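Nicking enzyme (Staphylococcus aureus, PDB 4HT4) probably acts through this N-terminal relaxase domain to nick plasmid DNA for conjugative transfer of antibiotic resistance. Local coordinates at residues 115-120 and 133-138. The protein carries 1 engineered substitution. Residues are numbered along the deposited sequence; the frame is centred on the assembly and turned at random.
Sequences MIVDLN and LLCTLR. With nucleotides of chain B.
Asp118 and Leu134 form an antiparallel hydrogen-bonded pair in the buried β hairpin of strands 117-122 and 130-136, central in the five-stranded sheet of the relaxase domain. Asp118 N gives a nearly straight bond to Leu134 O (2.7 Å), and Leu134 N returns one to Asp118 O from above the carbonyl plane. Val117-Cys135 and Leu119-Leu133 are the flanking non-hydrogen-bonded pairs, with side chains on the other face. There Leu119 and Leu133 lie side by side, CD1 of Leu119 3.8 Å from CG of Leu133, whose CD2 meets Val117 CG1. Thr136 grips Ile116 twice: its N bonds Ile116 O, and its OG1, set between its own backbone N and carbonyl carbon (chi1 58°), accepts a nearly straight hydrogen bond from Ile116 N (3.2 Å) and donates to Arg138 O. Arg138, extended from CG to NE, reaches DC16 of chain B: NH1 (2.9 Å) and NH2 (3.2 Å) both bond OP1, which lies in the guanidinium plane, while NE pairs with Glu75. The carboxylate of buried Asp118 is held by Arg64 and Trp68, which probably favours its ionised form. The Thr136 hydroxyl thus joins the Ile116 backbone to the loop carrying Arg138, whose forked contact is consistent with recognition of the backbone phosphate rather than of the base.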
# COMPACT_ATOMS: atom_id res chain seq x y z
N MSE A 115 3.70 -1.16 -9.18
CA MSE A 115 2.32 -1.20 -8.72
C MSE A 115 1.81 0.21 -8.46
O MSE A 115 2.57 1.18 -8.51
CB MSE A 115 2.23 -2.01 -7.43
CG MSE A 115 3.43 -2.93 -7.21
SE MSE A 115 3.57 -3.62 -5.39
CE MSE A 115 2.09 -4.87 -5.43
N ILE A 116 0.51 0.33 -8.20
CA ILE A 116 -0.06 1.59 -7.75
C ILE A 116 -0.24 1.51 -6.24
O ILE A 116 -0.89 0.59 -5.74
CB ILE A 116 -1.41 1.87 -8.42
CG1 ILE A 116 -1.25 1.97 -9.94
CG2 ILE A 116 -2.02 3.15 -7.86
CD1 ILE A 116 -2.53 2.32 -10.66
N VAL A 117 0.33 2.47 -5.53
CA VAL A 117 0.34 2.43 -4.07
C VAL A 117 -0.50 3.53 -3.44
O VAL A 117 -0.26 4.71 -3.66
CB VAL A 117 1.77 2.52 -3.53
CG1 VAL A 117 1.77 2.38 -2.01
CG2 VAL A 117 2.65 1.47 -4.17
N ASP A 118 -1.49 3.12 -2.65
CA ASP A 118 -2.30 4.07 -1.90
C ASP A 118 -1.72 4.20 -0.50
O ASP A 118 -2.06 3.42 0.40
CB ASP A 118 -3.75 3.59 -1.83
CG ASP A 118 -4.72 4.70 -1.45
OD1 ASP A 118 -4.28 5.69 -0.83
OD2 ASP A 118 -5.91 4.57 -1.78
N LEU A 119 -0.86 5.19 -0.31
CA LEU A 119 -0.16 5.38 0.96
C LEU A 119 -0.98 6.20 1.95
O LEU A 119 -1.42 7.31 1.64
CB LEU A 119 1.19 6.04 0.73
CG LEU A 119 1.99 6.38 1.99
CD1 LEU A 119 2.39 5.12 2.73
CD2 LEU A 119 3.21 7.22 1.64
N ASN A 120 -1.16 5.65 3.14
CA ASN A 120 -1.85 6.36 4.22
C ASN A 120 -1.13 6.15 5.55
O ASN A 120 -0.92 5.02 5.99
CB ASN A 120 -3.30 5.89 4.34
CG ASN A 120 -4.05 6.01 3.03
OD1 ASN A 120 -4.27 5.02 2.33
ND2 ASN A 120 -4.45 7.23 2.68
N LEU A 133 -0.31 0.51 3.26
CA LEU A 133 -0.03 0.62 1.84
C LEU A 133 -0.92 -0.32 1.01
O LEU A 133 -0.66 -1.52 0.94
CB LEU A 133 1.44 0.35 1.54
CG LEU A 133 2.47 1.42 1.91
CD1 LEU A 133 2.83 1.36 3.38
CD2 LEU A 133 3.71 1.27 1.04
N LEU A 134 -1.96 0.24 0.40
CA LEU A 134 -2.81 -0.53 -0.50
C LEU A 134 -2.21 -0.58 -1.90
O LEU A 134 -2.06 0.44 -2.56
CB LEU A 134 -4.22 0.08 -0.56
CG LEU A 134 -5.28 -0.55 0.33
CD1 LEU A 134 -6.62 0.14 0.13
CD2 LEU A 134 -5.40 -2.04 0.05
N CYS A 135 -1.88 -1.79 -2.34
CA CYS A 135 -1.22 -1.98 -3.62
C CYS A 135 -2.06 -2.82 -4.57
O CYS A 135 -2.73 -3.77 -4.15
CB CYS A 135 0.14 -2.64 -3.41
SG CYS A 135 1.21 -1.79 -2.23
N THR A 136 -2.03 -2.47 -5.86
CA THR A 136 -2.75 -3.22 -6.87
C THR A 136 -2.11 -4.59 -7.10
O THR A 136 -0.92 -4.77 -6.87
CB THR A 136 -2.81 -2.46 -8.21
OG1 THR A 136 -1.48 -2.18 -8.66
CG2 THR A 136 -3.57 -1.15 -8.04
N LEU A 137 -2.91 -5.55 -7.55
CA LEU A 137 -2.43 -6.90 -7.79
C LEU A 137 -2.13 -7.13 -9.27
O LEU A 137 -1.70 -8.21 -9.67
CB LEU A 137 -3.44 -7.93 -7.29
CG LEU A 137 -3.80 -7.91 -5.81
CD1 LEU A 137 -4.86 -8.95 -5.51
CD2 LEU A 137 -2.57 -8.16 -4.96
N ARG A 138 -2.37 -6.10 -10.08
CA ARG A 138 -2.13 -6.18 -11.51
C ARG A 138 -1.32 -4.98 -11.99
O ARG A 138 -1.28 -3.94 -11.32
CB ARG A 138 -3.46 -6.24 -12.28
CG ARG A 138 -4.35 -7.41 -11.89
CD ARG A 138 -5.75 -7.24 -12.46
NE ARG A 138 -6.67 -8.28 -12.02
CZ ARG A 138 -7.07 -9.29 -12.78
NH1 ARG A 138 -6.65 -9.40 -14.03
NH2 ARG A 138 -7.91 -10.20 -12.29
P DC B 16 -7.20 -13.25 -14.48
OP1 DC B 16 -7.79 -11.96 -14.92
OP2 DC B 16 -5.73 -13.45 -14.57
O5' DC B 16 -7.64 -13.52 -12.97
C5' DC B 16 -7.06 -14.59 -12.25
C4' DC B 16 -8.03 -15.17 -11.24
O4' DC B 16 -8.35 -16.53 -11.64
C3' DC B 16 -7.49 -15.22 -9.82
O3' DC B 16 -8.33 -14.48 -8.94
C2' DC B 16 -7.46 -16.70 -9.43
C1' DC B 16 -8.20 -17.42 -10.56
N1 DC B 16 -7.46 -18.63 -11.03
C2 DC B 16 -7.72 -19.88 -10.46
O2 DC B 16 -8.57 -19.96 -9.56
N3 DC B 16 -7.05 -20.96 -10.90
C4 DC B 16 -6.14 -20.83 -11.87
N4 DC B 16 -5.50 -21.93 -12.28
C5 DC B 16 -5.86 -19.57 -12.47
C6 DC B 16 -6.53 -18.51 -12.02